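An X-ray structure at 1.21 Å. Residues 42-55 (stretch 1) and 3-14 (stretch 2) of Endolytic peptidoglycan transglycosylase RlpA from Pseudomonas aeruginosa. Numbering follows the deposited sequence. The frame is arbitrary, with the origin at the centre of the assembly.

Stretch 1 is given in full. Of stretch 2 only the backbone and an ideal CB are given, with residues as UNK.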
ATOM      1  N   GLN A  42     -11.975 -15.637  -4.674  1.00 15.96           N
ATOM      2  CA  GLN A  42     -10.921 -15.203  -5.574  1.00 15.57           C
ATOM      3  C   GLN A  42      -9.740 -14.756  -4.735  1.00 13.54           C
ATOM      4  O   GLN A  42      -9.843 -14.615  -3.519  1.00 15.02           O
ATOM      5  CB  GLN A  42     -11.382 -14.033  -6.451  1.00 19.72           C
ATOM      6  CG  GLN A  42     -12.608 -14.317  -7.300  1.00 36.86           C
ATOM      7  CD  GLN A  42     -12.954 -13.157  -8.214  1.00 77.62           C
ATOM      8  OE1 GLN A  42     -12.184 -12.203  -8.342  1.00 52.48           O
ATOM      9  NE2 GLN A  42     -14.112 -13.235  -8.861  1.00102.41           N
ATOM     10  N   ILE A  43      -8.619 -14.519  -5.388  1.00 13.76           N
ATOM     11  CA  ILE A  43      -7.449 -13.989  -4.702  1.00 13.32           C
ATOM     12  C   ILE A  43      -7.478 -12.473  -4.794  1.00 13.67           C
ATOM     13  O   ILE A  43      -7.715 -11.909  -5.869  1.00 15.29           O
ATOM     14  CB  ILE A  43      -6.145 -14.550  -5.291  1.00 14.45           C
ATOM     15  CG1 ILE A  43      -6.170 -16.082  -5.295  1.00 16.54           C
ATOM     16  CG2 ILE A  43      -4.944 -14.037  -4.485  1.00 16.00           C
ATOM     17  CD1 ILE A  43      -6.509 -16.669  -3.956  1.00 17.02           C
ATOM     18  N   LEU A  44      -7.244 -11.811  -3.664  1.00 13.39           N
ATOM     19  CA  LEU A  44      -7.168 -10.360  -3.596  1.00 13.84           C
ATOM     20  C   LEU A  44      -5.754  -9.993  -3.179  1.00 12.20           C
ATOM     21  O   LEU A  44      -5.293 -10.418  -2.114  1.00 12.76           O
ATOM     22  CB  LEU A  44      -8.171  -9.827  -2.576  1.00 16.12           C
ATOM     23  CG  LEU A  44      -8.290  -8.304  -2.533  1.00 17.15           C
ATOM     24  CD1 LEU A  44      -8.825  -7.763  -3.856  1.00 18.85           C
ATOM     25  CD2 LEU A  44      -9.156  -7.865  -1.354  1.00 18.73           C
ATOM     26  N   HIS A  45      -5.069  -9.218  -4.018  1.00 12.19           N
ATOM     27  CA  HIS A  45      -3.680  -8.824  -3.789  1.00 11.79           C
ATOM     28  C   HIS A  45      -3.669  -7.401  -3.243  1.00 11.84           C
ATOM     29  O   HIS A  45      -3.883  -6.443  -3.991  1.00 12.93           O
ATOM     30  CB  HIS A  45      -2.890  -8.886  -5.096  1.00 12.68           C
ATOM     31  CG  HIS A  45      -2.908 -10.232  -5.742  1.00 14.38           C
ATOM     32  ND1 HIS A  45      -2.157 -11.288  -5.270  1.00 14.62           N
ATOM     33  CD2 HIS A  45      -3.578 -10.695  -6.821  1.00 16.63           C
ATOM     34  CE1 HIS A  45      -2.367 -12.346  -6.031  1.00 16.74           C
ATOM     35  NE2 HIS A  45      -3.231 -12.015  -6.974  1.00 17.15           N
ATOM     36  N   ARG A  46      -3.412  -7.258  -1.948  1.00 10.46           N
ATOM     37  CA  ARG A  46      -3.452  -5.963  -1.277  1.00 10.84           C
ATOM     38  C   ARG A  46      -2.054  -5.376  -1.214  1.00 10.31           C
ATOM     39  O   ARG A  46      -1.118  -6.044  -0.771  1.00 13.20           O
ATOM     40  CB  ARG A  46      -4.018  -6.119   0.133  1.00 11.80           C
ATOM     41  CG  ARG A  46      -5.363  -6.841   0.077  1.00 16.08           C
ATOM     42  CD  ARG A  46      -5.905  -7.316   1.387  1.00 19.19           C
ATOM     43  NE  ARG A  46      -4.967  -8.135   2.141  1.00 17.95           N
ATOM     44  CZ  ARG A  46      -5.218  -8.533   3.377  1.00 18.17           C
ATOM     45  NH1 ARG A  46      -6.378  -8.208   3.936  1.00 20.35           N
ATOM     46  NH2 ARG A  46      -4.319  -9.222   4.055  1.00 18.61           N
ATOM     47  N   VAL A  47      -1.911  -4.135  -1.657  1.00  9.82           N
ATOM     48  CA  VAL A  47      -0.616  -3.467  -1.678  1.00  9.58           C
ATOM     49  C   VAL A  47      -0.528  -2.574  -0.453  1.00  8.99           C
ATOM     50  O   VAL A  47      -1.345  -1.659  -0.283  1.00 10.14           O
ATOM     51  CB  VAL A  47      -0.414  -2.668  -2.973  1.00 11.55           C
ATOM     52  CG1 VAL A  47       0.956  -2.005  -2.974  1.00 13.07           C
ATOM     53  CG2 VAL A  47      -0.571  -3.577  -4.189  1.00 12.91           C
ATOM     54  N   ARG A  48       0.447  -2.847   0.410  1.00  9.51           N
ATOM     55  CA  ARG A  48       0.553  -2.219   1.713  1.00  9.56           C
ATOM     56  C   ARG A  48       1.960  -1.689   1.929  1.00  9.50           C
ATOM     57  O   ARG A  48       2.907  -2.052   1.226  1.00 10.26           O
ATOM     58  CB  ARG A  48       0.201  -3.217   2.819  1.00  9.89           C
ATOM     59  CG  ARG A  48      -1.252  -3.612   2.772  1.00 10.48           C
ATOM     60  CD  ARG A  48      -1.623  -4.620   3.821  1.00 11.28           C
ATOM     61  NE  ARG A  48      -3.077  -4.725   3.868  1.00 11.36           N
ATOM     62  CZ  ARG A  48      -3.760  -5.352   4.813  1.00 13.33           C
ATOM     63  NH1 ARG A  48      -3.129  -5.981   5.793  1.00 16.30           N
ATOM     64  NH2 ARG A  48      -5.084  -5.339   4.769  1.00 15.45           N
ATOM     65  N   LEU A  49       2.090  -0.816   2.919  1.00 10.58           N
ATOM     66  CA  LEU A  49       3.420  -0.361   3.295  1.00 12.10           C
ATOM     67  C   LEU A  49       3.496  -0.142   4.796  1.00  9.92           C
ATOM     68  O   LEU A  49       2.495   0.143   5.456  1.00 10.91           O
ATOM     69  CB  LEU A  49       3.907   0.830   2.476  1.00 15.73           C
ATOM     70  CG  LEU A  49       3.049   2.049   2.696  1.00 16.05           C
ATOM     71  CD1 LEU A  49       3.756   2.997   3.623  1.00 18.55           C
ATOM     72  CD2 LEU A  49       2.777   2.730   1.378  1.00 20.15           C
ATOM     73  N   GLY A  50       4.698  -0.318   5.325  1.00 10.72           N
ATOM     74  CA  GLY A  50       4.933  -0.217   6.739  1.00 11.45           C
ATOM     75  C   GLY A  50       5.889  -1.303   7.179  1.00 12.44           C
ATOM     76  O   GLY A  50       6.298  -2.145   6.376  1.00 14.22           O
ATOM     77  N   PRO A  51       6.249  -1.324   8.475  1.00 11.43           N
ATOM     78  CA  PRO A  51       5.673  -0.484   9.531  1.00 11.21           C
ATOM     79  C   PRO A  51       6.231   0.934   9.559  1.00 10.83           C
ATOM     80  O   PRO A  51       7.452   1.146   9.495  1.00 13.53           O
ATOM     81  CB  PRO A  51       6.074  -1.219  10.816  1.00 11.56           C
ATOM     82  CG  PRO A  51       7.330  -1.955  10.454  1.00 12.82           C
ATOM     83  CD  PRO A  51       7.169  -2.345   9.015  1.00 13.04           C
ATOM     84  N   ILE A  52       5.341   1.904   9.689  1.00 10.31           N
ATOM     85  CA  ILE A  52       5.721   3.306   9.778  1.00 10.70           C
ATOM     86  C   ILE A  52       5.806   3.694  11.250  1.00 10.61           C
ATOM     87  O   ILE A  52       4.958   3.302  12.065  1.00 11.63           O
ATOM     88  CB  ILE A  52       4.716   4.167   8.993  1.00 11.92           C
ATOM     89  CG1 ILE A  52       4.753   3.781   7.510  1.00 14.93           C
ATOM     90  CG2 ILE A  52       5.009   5.638   9.186  1.00 12.20           C
ATOM     91  CD1 ILE A  52       3.699   4.457   6.671  1.00 18.08           C
ATOM     92  N   GLY A  53       6.838   4.461  11.602  1.00 11.12           N
ATOM     93  CA  GLY A  53       7.158   4.667  12.999  1.00 11.57           C
ATOM     94  C   GLY A  53       6.384   5.743  13.728  1.00 11.66           C
ATOM     95  O   GLY A  53       6.545   5.845  14.946  1.00 13.13           O
ATOM     96  N   SER A  54       5.578   6.558  13.047  1.00 10.78           N
ATOM     97  CA  SER A  54       4.850   7.607  13.752  1.00 10.76           C
ATOM     98  C   SER A  54       3.618   7.976  12.943  1.00 10.40           C
ATOM     99  O   SER A  54       3.592   7.835  11.715  1.00 10.70           O
ATOM    100  CB  SER A  54       5.667   8.898  13.953  1.00 11.46           C
ATOM    101  OG  SER A  54       6.020   9.499  12.717  1.00 11.57           O
ATOM    102  N   ALA A  55       2.632   8.534  13.639  1.00 11.29           N
ATOM    103  CA  ALA A  55       1.432   9.020  12.971  1.00 11.88           C
ATOM    104  C   ALA A  55       1.753  10.152  12.001  1.00 11.45           C
ATOM    105  O   ALA A  55       1.184  10.217  10.908  1.00 11.38           O
ATOM    106  CB  ALA A  55       0.413   9.469  14.016  1.00 14.15           C
ATOM    107  N   UNK A   3       4.196  -0.731  14.919  1.00 21.62           N
ATOM    108  CA  UNK A   3       4.222   0.104  13.732  1.00 18.44           C
ATOM    109  C   UNK A   3       2.890   0.233  13.012  1.00 15.91           C
ATOM    110  O   UNK A   3       1.977  -0.571  13.194  1.00 17.62           O
ATOM    111  CB  UNK A   3       5.263  -0.447  12.755  1.00 18.44           C
ATOM    112  N   UNK A   4       2.786   1.257  12.174  1.00 13.12           N
ATOM    113  CA  UNK A   4       1.556   1.602  11.478  1.00 11.41           C
ATOM    114  C   UNK A   4       1.657   1.191  10.012  1.00  9.96           C
ATOM    115  O   UNK A   4       2.740   1.217   9.421  1.00 10.80           O
ATOM    116  CB  UNK A   4       1.267   3.099  11.600  1.00 11.41           C
ATOM    117  N   UNK A   5       0.520   0.832   9.411  1.00 10.47           N
ATOM    118  CA  UNK A   5       0.515   0.338   8.042  1.00 10.55           C
ATOM    119  C   UNK A   5      -0.549   1.050   7.224  1.00 10.27           C
ATOM    120  O   UNK A   5      -1.623   1.383   7.731  1.00 11.00           O
ATOM    121  CB  UNK A   5       0.284  -1.174   8.015  1.00 10.55           C
ATOM    122  N   UNK A   6      -0.242   1.262   5.946  1.00  9.85           N
ATOM    123  CA  UNK A   6      -1.185   1.805   4.978  1.00  9.86           C
ATOM    124  C   UNK A   6      -1.461   0.758   3.912  1.00 10.18           C
ATOM    125  O   UNK A   6      -0.592  -0.055   3.582  1.00 11.38           O
ATOM    126  CB  UNK A   6      -0.650   3.093   4.350  1.00  9.86           C
ATOM    127  N   UNK A   7      -2.680   0.782   3.379  1.00  9.87           N
ATOM    128  CA  UNK A   7      -3.027   0.037   2.175  1.00 10.01           C
ATOM    129  C   UNK A   7      -3.333   1.045   1.078  1.00 10.40           C
ATOM    130  O   UNK A   7      -4.044   2.029   1.311  1.00 11.80           O
ATOM    131  CB  UNK A   7      -4.212  -0.900   2.415  1.00 10.01           C
ATOM    132  N   UNK A   8      -2.782   0.809  -0.110  1.00 11.80           N
ATOM    133  CA  UNK A   8      -2.900   1.752  -1.208  1.00 13.89           C
ATOM    134  C   UNK A   8      -3.792   1.236  -2.335  1.00 14.97           C
ATOM    135  O   UNK A   8      -4.370   2.042  -3.075  1.00 17.52           O
ATOM    136  CB  UNK A   8      -1.510   2.079  -1.758  1.00 13.89           C
ATOM    137  N   UNK A   9      -3.921  -0.074  -2.488  1.00 13.17           N
ATOM    138  CA  UNK A   9      -4.815  -0.643  -3.475  1.00 13.85           C
ATOM    139  C   UNK A   9      -4.964  -2.120  -3.213  1.00 13.22           C
ATOM    140  O   UNK A   9      -4.232  -2.714  -2.417  1.00 13.06           O
ATOM    141  CB  UNK A   9      -4.306  -0.390  -4.896  1.00 13.85           C
ATOM    142  N   UNK A  10      -5.920  -2.712  -3.908  1.00 14.11           N
ATOM    143  CA  UNK A  10      -6.157  -4.143  -3.827  1.00 15.15           C
ATOM    144  C   UNK A  10      -6.648  -4.577  -5.197  1.00 16.26           C
ATOM    145  O   UNK A  10      -7.517  -3.919  -5.775  1.00 18.44           O
ATOM    146  CB  UNK A  10      -7.158  -4.498  -2.725  1.00 15.15           C
ATOM    147  N   UNK A  11      -6.072  -5.655  -5.722  1.00 14.74           N
ATOM    148  CA  UNK A  11      -6.236  -6.009  -7.125  1.00 15.09           C
ATOM    149  C   UNK A  11      -6.471  -7.502  -7.272  1.00 16.61           C
ATOM    150  O   UNK A  11      -5.896  -8.309  -6.544  1.00 16.38           O
ATOM    151  CB  UNK A  11      -5.012  -5.581  -7.937  1.00 15.09           C
ATOM    152  N   UNK A  12      -7.298  -7.863  -8.256  1.00 18.52           N
ATOM    153  CA  UNK A  12      -7.416  -9.260  -8.658  1.00 20.23           C
ATOM    154  C   UNK A  12      -6.219  -9.710  -9.488  1.00 21.23           C
ATOM    155  O   UNK A  12      -5.838 -10.885  -9.435  1.00 23.42           O
ATOM    156  CB  UNK A  12      -8.709  -9.474  -9.448  1.00 20.23           C
ATOM    157  N   UNK A  13      -5.614  -8.797 -10.245  1.00 22.33           N
ATOM    158  CA  UNK A  13      -4.510  -9.131 -11.140  1.00 23.95           C
ATOM    159  C   UNK A  13      -3.188  -8.907 -10.418  1.00 22.07           C
ATOM    160  O   UNK A  13      -2.919  -7.779  -9.984  1.00 20.98           O
ATOM    161  CB  UNK A  13      -4.573  -8.299 -12.423  1.00 23.95           C
ATOM    162  N   UNK A  14      -2.337  -9.927 -10.271  1.00 21.37           N
ATOM    163  CA  UNK A  14      -1.078  -9.715  -9.536  1.00 21.43           C
ATOM    164  C   UNK A  14      -0.120  -8.750 -10.214  1.00 19.32           C
ATOM    165  O   UNK A  14       0.651  -8.080  -9.517  1.00 18.15           O
ATOM    166  CB  UNK A  14      -0.367 -11.055  -9.337  1.00 21.43           C
TER

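Strand 4-11 runs antiparallel to strand 42-52, so much of what each position can hold is set by the residue facing it across the ladder.

At position 3 an ideal CB would lie 2.2 Å from Pro51 CB, a clash that leaves no room for a side chain in this pose. Glycine suits, and the residue is Gly3.

Position 4 pairs with Ile52 through two backbone bonds, N to Ile52 O at 3.0 Å and O to Ile52 N at 2.7 Å, and its CB leaves on the same face as Ile52. Leu, Ile or Val would suit. Leu4 fills it, reaching on with CD1 to 3.8 Å from Ala55 N.

Position 5 points its CB sideways, 3.6 Å from Leu49 O, beside the bulge where Gly50 and Pro51 present a flat, side-chain-poor surface. A long or flat side chain could cover it; an aromatic is well matched. Tyr5 lays its ring there, with Pro51 CA over the ring face, 4.0 Å from the Tyr5 centroid. The backbone angles of Gly50 by themselves call for glycine; a CB there would also strike Leu4 O and Tyr5 CD2.

Position 6 is bonded both ways to Leu49 (N to Leu49 O, 3.0 Å; O to Leu49 N, 2.9 Å), and its CB faces Leu49 and Ile52 CD1. That apolar surface asks for Leu, Ile, Val or Met. Leu6 brings CD1 to 4.1 Å from Ile52 CD1.

Position 7 emerges on the face of Arg46 and Arg48, its CB 4.0 Å from Arg48 CG. The guanidinium of Arg48 favours an acceptor, Glu, Gln or perhaps Asp; that of Arg46 leads away. Gln7 answers with a neutral one, its OE1 taking hydrogen bonds from Arg48 NE at 2.8 Å and Arg48 NH2 at 3.0 Å, near the guanidinium plane.

Position 8 donates its N to Val47 O at 2.9 Å, but its psi of -26° departs from regular strand geometry. The sideways CB has Leu49 CD2 within reach, so a modest aliphatic suits. Val8 places CG2 3.9 Å from Leu49 CD2.

Position 9 accepts from Val47 N through its O at 2.8 Å. Its ideal CB would stand 4.9 Å from Val47 CB, so stretch 1 would tolerate a small residue; the deposited one is Gly9.

Position 10 sets its CB 3.8 Å from Leu44 CD1 and 4.1 Å from Arg46 CG, favouring something small, such as Ala or Ser. Ala10 makes the apolar contact with Leu44.

Position 11 pairs with His45, N to His45 O at 2.9 Å and O to His45 N at 2.8 Å. Its CB shares a face with His45 and Val47, where a large apolar residue could lie. Phe11 turns its ring edge to Val47, CE1 to CG2 at 3.9 Å.

Position 12 points away and is permissive; Ala12 O and Ile43 O share a water. Position 13 also points away but sits right before a helix, where Asn, Asp, Ser or Thr would suit. Asn13 caps a backbone N just past the stretch.

Position 14, its CB 3.8 Å from His45 NE2, suits a compact apolar group. Pro14 sets CB over the His45 ring face, 4.0 Å from its centroid.

Stretch 2 (3-14) GLYLQVGAFANP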
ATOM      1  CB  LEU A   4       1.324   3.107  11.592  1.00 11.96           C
ATOM      2  CG  LEU A   4       1.172   3.575  13.040  1.00 13.87           C
ATOM      3  CD1 LEU A   4       1.193   5.092  13.107  1.00 15.90           C
ATOM      4  CD2 LEU A   4      -0.111   3.032  13.650  1.00 15.24           C
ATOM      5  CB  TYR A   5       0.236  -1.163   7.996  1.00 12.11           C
ATOM      6  CG  TYR A   5       1.341  -1.997   8.587  1.00 12.01           C
ATOM      7  CD1 TYR A   5       1.404  -2.236   9.948  1.00 13.27           C
ATOM      8  CD2 TYR A   5       2.320  -2.554   7.779  1.00 12.93           C
ATOM      9  CE1 TYR A   5       2.417  -3.011  10.495  1.00 14.17           C
ATOM     10  CE2 TYR A   5       3.338  -3.324   8.308  1.00 14.04           C
ATOM     11  CZ  TYR A   5       3.383  -3.551   9.665  1.00 14.12           C
ATOM     12  OH  TYR A   5       4.390  -4.327  10.182  1.00 16.18           O
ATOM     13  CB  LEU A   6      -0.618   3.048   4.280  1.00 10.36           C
ATOM     14  CG  LEU A   6      -0.477   4.309   5.126  1.00 10.11           C
ATOM     15  CD1 LEU A   6       0.361   5.345   4.394  1.00 11.13           C
ATOM     16  CD2 LEU A   6      -1.856   4.862   5.465  1.00 10.43           C
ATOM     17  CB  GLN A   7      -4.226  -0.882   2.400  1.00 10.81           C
ATOM     18  CG  GLN A   7      -4.645  -1.652   1.154  1.00 11.65           C
ATOM     19  CD  GLN A   7      -5.531  -2.829   1.488  1.00 12.54           C
ATOM     20  OE1 GLN A   7      -5.194  -3.648   2.344  1.00 13.02           O
ATOM     21  NE2 GLN A   7      -6.679  -2.915   0.825  1.00 14.80           N
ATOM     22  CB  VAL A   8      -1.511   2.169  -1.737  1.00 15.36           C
ATOM     23  CG1 VAL A   8      -1.617   3.287  -2.767  1.00 17.18           C
ATOM     24  CG2 VAL A   8      -0.616   2.600  -0.575  1.00 16.75           C
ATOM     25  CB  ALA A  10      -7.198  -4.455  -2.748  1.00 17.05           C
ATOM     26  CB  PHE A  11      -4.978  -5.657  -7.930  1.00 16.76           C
ATOM     27  CG  PHE A  11      -4.579  -4.217  -7.821  1.00 17.14           C
ATOM     28  CD1 PHE A  11      -3.714  -3.799  -6.822  1.00 16.82           C
ATOM     29  CD2 PHE A  11      -5.074  -3.277  -8.713  1.00 18.77           C
ATOM     30  CE1 PHE A  11      -3.349  -2.469  -6.712  1.00 17.75           C
ATOM     31  CE2 PHE A  11      -4.710  -1.940  -8.608  1.00 19.79           C
ATOM     32  CZ  PHE A  11      -3.845  -1.540  -7.606  1.00 19.40           C
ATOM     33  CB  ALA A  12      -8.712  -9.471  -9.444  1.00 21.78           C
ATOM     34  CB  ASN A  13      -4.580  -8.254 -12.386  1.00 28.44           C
ATOM     35  CG  ASN A  13      -3.307  -8.297 -13.220  1.00 32.24           C
ATOM     36  OD1 ASN A  13      -2.551  -9.269 -13.196  1.00 33.96           O
ATOM     37  ND2 ASN A  13      -3.073  -7.233 -13.981  1.00 34.50           N
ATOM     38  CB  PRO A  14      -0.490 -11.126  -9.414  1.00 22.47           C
ATOM     39  CG  PRO A  14      -1.088 -11.873 -10.542  1.00 22.93           C
ATOM     40  CD  PRO A  14      -2.477 -11.320 -10.727  1.00 22.14           C
TER
HETATM   41  O   HOH W   1      -7.673 -12.950  -8.419  1.00 26.33           O
HETATM   42  O   HOH W   2      -4.356 -13.972  -8.829  1.00 30.13           O
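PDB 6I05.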